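Two structures of thermospermine synthase from Medicago truncatula compared at one contact. The protein probably catalyses transfer of an aminopropyl group from decarboxylated S-adenosylmethionine to spermidine, giving thermospermine and methylthioadenosine. Structure 1 is PDB 6BQ6 (chain A, 1.65 Å), residues G75-A80 and I251-D256; structure 2 is PDB 6BQ2 (chain B, 1.68 Å), residues G75-A80 and I251-D256. One frame, after least-squares fit of the local backbone (RMSD 0.20 Å); residues are numbered along the deposited sequences.

Structure 1 (6BQ6). With TER (N-(3-amino-propyl)-N-(5-aminopropyl)-1,4-diaminobutane), chain C.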
loop_
_atom_site.group_PDB
_atom_site.type_symbol
_atom_site.label_atom_id
_atom_site.label_comp_id
_atom_site.label_asym_id
_atom_site.label_seq_id
_atom_site.Cartn_x
_atom_site.Cartn_y
_atom_site.Cartn_z
ATOM N N GLY A 75 8.701 -13.724 0.069
ATOM C CA GLY A 75 8.003 -12.543 0.549
ATOM C C GLY A 75 7.537 -12.541 1.990
ATOM O O GLY A 75 6.735 -11.676 2.382
ATOM N N LYS A 76 8.020 -13.495 2.782
ATOM C CA LYS A 76 7.694 -13.572 4.185
ATOM C C LYS A 76 8.959 -13.323 4.981
ATOM O O LYS A 76 9.956 -14.007 4.824
ATOM C CB LYS A 76 7.089 -14.924 4.517
ATOM C CG LYS A 76 5.914 -15.297 3.607
ATOM C CD LYS A 76 4.721 -15.845 4.378
ATOM C CE LYS A 76 4.992 -17.233 4.955
ATOM N NZ LYS A 76 4.087 -17.498 6.117
ATOM N N LEU A 77 8.911 -12.285 5.791
ATOM C CA LEU A 77 9.960 -11.967 6.676
ATOM C C LEU A 77 10.295 -13.160 7.562
ATOM O O LEU A 77 9.370 -13.791 8.155
ATOM C CB LEU A 77 9.507 -10.812 7.526
ATOM C CG LEU A 77 10.463 -10.387 8.598
ATOM C CD1 LEU A 77 11.651 -9.685 8.014
ATOM C CD2 LEU A 77 9.705 -9.499 9.561
ATOM N N GLN A 78 11.594 -13.481 7.638
ATOM C CA GLN A 78 12.092 -14.563 8.508
ATOM C C GLN A 78 12.779 -14.038 9.743
ATOM O O GLN A 78 12.606 -14.563 10.867
ATOM C CB GLN A 78 13.113 -15.400 7.747
ATOM C CG GLN A 78 12.622 -15.975 6.454
ATOM C CD GLN A 78 11.526 -16.968 6.675
ATOM O OE1 GLN A 78 11.725 -17.982 7.352
ATOM N NE2 GLN A 78 10.355 -16.697 6.114
ATOM N N SER A 79 13.673 -13.088 9.543
ATOM C CA SER A 79 14.550 -12.620 10.584
ATOM C C SER A 79 14.866 -11.196 10.329
ATOM O O SER A 79 15.197 -10.864 9.201
ATOM C CB SER A 79 15.839 -13.448 10.555
ATOM O OG SER A 79 16.960 -12.751 11.100
ATOM N N ALA A 80 14.733 -10.329 11.328
ATOM C CA ALA A 80 15.276 -8.989 11.236
ATOM C C ALA A 80 16.415 -8.787 12.182
ATOM O O ALA A 80 16.429 -9.270 13.309
ATOM C CB ALA A 80 14.214 -7.949 11.484
ATOM N N ILE A 251 7.692 -10.398 19.155
ATOM C CA ILE A 251 8.778 -10.083 18.245
ATOM C C ILE A 251 8.316 -8.893 17.358
ATOM O O ILE A 251 7.452 -9.032 16.539
ATOM C CB ILE A 251 9.190 -11.301 17.445
ATOM C CG1 ILE A 251 9.743 -12.377 18.424
ATOM C CG2 ILE A 251 10.293 -10.954 16.449
ATOM C CD1 ILE A 251 9.701 -13.724 17.834
ATOM N N PRO A 252 8.848 -7.712 17.606
ATOM C CA PRO A 252 8.280 -6.512 16.983
ATOM C C PRO A 252 8.199 -6.610 15.482
ATOM O O PRO A 252 7.173 -6.249 14.917
ATOM C CB PRO A 252 9.240 -5.395 17.425
ATOM C CG PRO A 252 9.782 -5.867 18.697
ATOM C CD PRO A 252 9.842 -7.361 18.633
ATOM N N SER A 253 9.224 -7.157 14.838
ATOM C CA SER A 253 9.245 -7.219 13.380
ATOM C C SER A 253 8.226 -8.191 12.820
ATOM O O SER A 253 7.863 -8.096 11.652
ATOM C CB SER A 253 10.617 -7.599 12.847
ATOM O OG SER A 253 11.041 -8.844 13.311
ATOM N N TYR A 254 7.775 -9.132 13.643
ATOM C CA TYR A 254 6.740 -10.079 13.265
ATOM C C TYR A 254 5.338 -9.567 13.420
ATOM O O TYR A 254 4.390 -10.269 13.004
ATOM C CB TYR A 254 6.939 -11.375 14.092
ATOM C CG TYR A 254 8.174 -12.226 13.821
ATOM C CD1 TYR A 254 9.190 -11.840 12.926
ATOM C CD2 TYR A 254 8.341 -13.429 14.495
ATOM C CE1 TYR A 254 10.292 -12.641 12.711
ATOM C CE2 TYR A 254 9.446 -14.241 14.288
ATOM C CZ TYR A 254 10.423 -13.849 13.401
ATOM O OH TYR A 254 11.504 -14.652 13.208
ATOM N N ALA A 255 5.138 -8.396 14.038
ATOM C CA ALA A 255 3.836 -7.817 14.388
ATOM C C ALA A 255 2.920 -8.768 15.139
ATOM O O ALA A 255 1.712 -8.746 14.956
ATOM C CB ALA A 255 3.103 -7.239 13.144
ATOM N N ASP A 256 3.506 -9.656 15.956
ATOM C CA ASP A 256 2.711 -10.557 16.732
ATOM C C ASP A 256 3.554 -11.130 17.825
ATOM O O ASP A 256 4.794 -10.970 17.848
ATOM C CB ASP A 256 2.173 -11.704 15.869
ATOM C CG ASP A 256 0.807 -12.241 16.367
ATOM O OD1 ASP A 256 0.374 -11.905 17.505
ATOM O OD2 ASP A 256 0.229 -13.020 15.608
HETATM N N1 TER C . 12.855 -21.859 7.178
HETATM C C2 TER C . 13.554 -21.415 8.367
HETATM C C3 TER C . 12.592 -21.377 9.550
HETATM C C4 TER C . 11.554 -20.289 9.448
HETATM N N5 TER C . 10.850 -20.133 10.699
HETATM C C6 TER C . 10.768 -18.835 11.331
HETATM C C7 TER C . 9.433 -18.647 12.034
HETATM C C8 TER C . 9.155 -17.161 12.173
HETATM N N9 TER C . 8.475 -16.608 11.022
HETATM C C10 TER C . 8.179 -15.198 11.020
HETATM C C11 TER C . 6.955 -14.807 10.222
HETATM C C12 TER C . 6.595 -13.370 10.598
HETATM C C13 TER C . 5.610 -12.724 9.636
HETATM N N14 TER C . 4.591 -13.666 9.208
#
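Strand 76-80, which carries a classic beta bulge where Gln78 and Ser79 both face Leu71, meets the loop between strands 243-251 and 256-264, with Leu77 CA 7.6 Å from Tyr254 CA. This joins the N-terminal sheet to the Rossmann-like domain at the thermospermine pocket. Tyr254 OH donates to Gln78 O at 2.6 Å, tilted 27° from the carbonyl plane. Leu77, with CG anti to its backbone N and chi2 at 73°, brings CD2 to the ring edge, 4.1 Å from Tyr254 CD1, and beside Ser253, 4.0 Å from OG. Ala80 CB packs on Ser253 OG at 3.8 Å; that hydroxyl bonds to Asp83. Gln78 folds back, NE2 donating to Lys76 O at 3.0 Å. Thermospermine lays C10 over the centre of one Tyr254 face, opposite Ile251 CG2, and C4 lies 3.1 Å from Gln78 OE1.

Structure 2 (6BQ2).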
loop_
_atom_site.group_PDB
_atom_site.type_symbol
_atom_site.label_atom_id
_atom_site.label_comp_id
_atom_site.label_asym_id
_atom_site.label_seq_id
_atom_site.Cartn_x
_atom_site.Cartn_y
_atom_site.Cartn_z
ATOM N N GLY B 75 8.589 -13.725 0.238
ATOM C CA GLY B 75 7.911 -12.537 0.675
ATOM C C GLY B 75 7.404 -12.557 2.086
ATOM O O GLY B 75 6.492 -11.802 2.393
ATOM N N LYS B 76 7.949 -13.423 2.943
ATOM C CA LYS B 76 7.620 -13.386 4.372
ATOM C C LYS B 76 8.906 -13.115 5.115
ATOM O O LYS B 76 9.854 -13.846 4.937
ATOM C CB LYS B 76 7.008 -14.696 4.856
ATOM C CG LYS B 76 5.746 -15.164 4.126
ATOM C CD LYS B 76 4.638 -14.110 4.179
ATOM C CE LYS B 76 3.225 -14.621 4.510
ATOM N NZ LYS B 76 2.875 -15.954 3.931
ATOM N N LEU B 77 8.930 -12.081 5.956
ATOM C CA LEU B 77 10.097 -11.772 6.755
ATOM C C LEU B 77 10.355 -12.934 7.682
ATOM O O LEU B 77 9.423 -13.432 8.366
ATOM C CB LEU B 77 9.904 -10.483 7.580
ATOM C CG LEU B 77 11.190 -9.961 8.244
ATOM C CD1 LEU B 77 11.348 -8.464 8.249
ATOM C CD2 LEU B 77 11.256 -10.420 9.683
ATOM N N GLN B 78 11.600 -13.384 7.686
ATOM C CA GLN B 78 12.032 -14.480 8.553
ATOM C C GLN B 78 12.787 -14.034 9.763
ATOM O O GLN B 78 12.643 -14.605 10.846
ATOM C CB GLN B 78 12.931 -15.426 7.769
ATOM C CG GLN B 78 12.218 -16.123 6.638
ATOM C CD GLN B 78 10.988 -16.887 7.094
ATOM O OE1 GLN B 78 11.074 -17.778 7.976
ATOM N NE2 GLN B 78 9.823 -16.541 6.521
ATOM N N SER B 79 13.643 -13.062 9.569
ATOM C CA SER B 79 14.617 -12.634 10.526
ATOM C C SER B 79 14.903 -11.180 10.302
ATOM O O SER B 79 15.156 -10.771 9.164
ATOM C CB SER B 79 15.900 -13.423 10.264
ATOM O OG SER B 79 16.881 -13.106 11.231
ATOM N N ALA B 80 14.840 -10.367 11.334
ATOM C CA ALA B 80 15.317 -9.012 11.254
ATOM C C ALA B 80 16.411 -8.754 12.250
ATOM O O ALA B 80 16.374 -9.202 13.389
ATOM C CB ALA B 80 14.184 -8.058 11.470
ATOM N N ILE B 251 7.560 -10.345 19.197
ATOM C CA ILE B 251 8.670 -10.039 18.267
ATOM C C ILE B 251 8.232 -8.881 17.342
ATOM O O ILE B 251 7.367 -9.050 16.506
ATOM C CB ILE B 251 9.093 -11.291 17.491
ATOM C CG1 ILE B 251 9.530 -12.358 18.520
ATOM C CG2 ILE B 251 10.281 -10.982 16.586
ATOM C CD1 ILE B 251 9.796 -13.720 18.004
ATOM N N PRO B 252 8.795 -7.688 17.525
ATOM C CA PRO B 252 8.267 -6.530 16.822
ATOM C C PRO B 252 8.206 -6.717 15.308
ATOM O O PRO B 252 7.182 -6.412 14.707
ATOM C CB PRO B 252 9.224 -5.399 17.212
ATOM C CG PRO B 252 9.736 -5.799 18.538
ATOM C CD PRO B 252 9.715 -7.296 18.611
ATOM N N SER B 253 9.242 -7.302 14.733
ATOM C CA SER B 253 9.323 -7.461 13.281
ATOM C C SER B 253 8.370 -8.490 12.730
ATOM O O SER B 253 8.120 -8.499 11.523
ATOM C CB SER B 253 10.719 -7.806 12.848
ATOM O OG SER B 253 11.093 -9.055 13.266
ATOM N N TYR B 254 7.824 -9.326 13.596
ATOM C CA TYR B 254 6.789 -10.299 13.214
ATOM C C TYR B 254 5.401 -9.740 13.319
ATOM O O TYR B 254 4.442 -10.397 12.897
ATOM C CB TYR B 254 6.925 -11.519 14.116
ATOM C CG TYR B 254 8.141 -12.422 13.861
ATOM C CD1 TYR B 254 9.215 -12.048 12.988
ATOM C CD2 TYR B 254 8.200 -13.661 14.444
ATOM C CE1 TYR B 254 10.285 -12.908 12.759
ATOM C CE2 TYR B 254 9.265 -14.533 14.221
ATOM C CZ TYR B 254 10.317 -14.165 13.405
ATOM O OH TYR B 254 11.368 -15.061 13.213
ATOM N N ALA B 255 5.260 -8.562 13.931
ATOM C CA ALA B 255 4.001 -7.911 14.199
ATOM C C ALA B 255 3.003 -8.749 15.027
ATOM O O ALA B 255 1.801 -8.676 14.805
ATOM C CB ALA B 255 3.353 -7.446 12.885
ATOM N N ASP B 256 3.504 -9.582 15.958
ATOM C CA ASP B 256 2.646 -10.420 16.768
ATOM C C ASP B 256 3.476 -11.016 17.897
ATOM O O ASP B 256 4.722 -10.929 17.900
ATOM C CB ASP B 256 2.005 -11.552 15.945
ATOM C CG ASP B 256 0.670 -12.080 16.542
ATOM O OD1 ASP B 256 0.246 -11.698 17.675
ATOM O OD2 ASP B 256 0.042 -12.901 15.851
#
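Strand 76-80, which carries a classic beta bulge where Gln78 and Ser79 both face Leu71, meets the loop 251-256, with Leu77 CA 7.4 Å from Tyr254 CA. Tyr254 OH donates to Gln78 O at 2.7 Å, tilted 26° from the carbonyl plane. Leu77, with CG anti to its backbone N and chi2 at 141°, brings CD2 to the ring edge, 4.2 Å from Tyr254 CD1, and beside Ser253, 3.8 Å from OG. Ala80 CB packs on Ser253 OG at 3.7 Å; that hydroxyl bonds to Asp83. Gln78 folds back, NE2 donating to Lys76 O at 3.1 Å. Ile251 CG2 covers one face of the Tyr254 ring, whose side chain lies about 7 Å from that of Asp181, the predicted proton acceptor, which places the contact beside the probable active site.

Structure 1 against structure 2
Both structures hold the same protein, and the CA atoms that can be compared coincide within the error. Ser253(A) and Tyr254(A) keep their places in Ser253(B) and Tyr254(B), and the bond from Tyr254(A) OH to Gln78(A) O, 2.6 Å, has its counterpart from Tyr254(B) OH to Gln78(B) O, 2.7 Å. The fold-back bond of Gln78(A) NE2 to Lys76(A) O is also found between Gln78(B) and Lys76(B).

The side chain seen to turn is Leu77(A) against Leu77(B). Its chi2 is 73° in Leu77(A) and 141° in Leu77(B), and the CG atoms stand 0.9 Å apart after superposition. No atom of Leu77(B) takes the place of CD2 of Leu77(A). The isobutyl end is modelled differently, yet its touches are kept: Leu77(A) CD2 lies 4.0 Å from Ser253(A) OG, and Leu77(B) CD2 lies 3.8 Å from Ser253(B) OG. Contact with Tyr254(A) and Tyr254(B) is likewise kept, as is that with Ala80(A) and Ala80(B).

The other difference is the bound group. Thermospermine, in structure 1 alone, touches Leu77(A), Gln78(A) and Tyr254(A); in structure 2 these polyamine contacts are absent, and 1,2-ethanediol occupies the place wholly or in part.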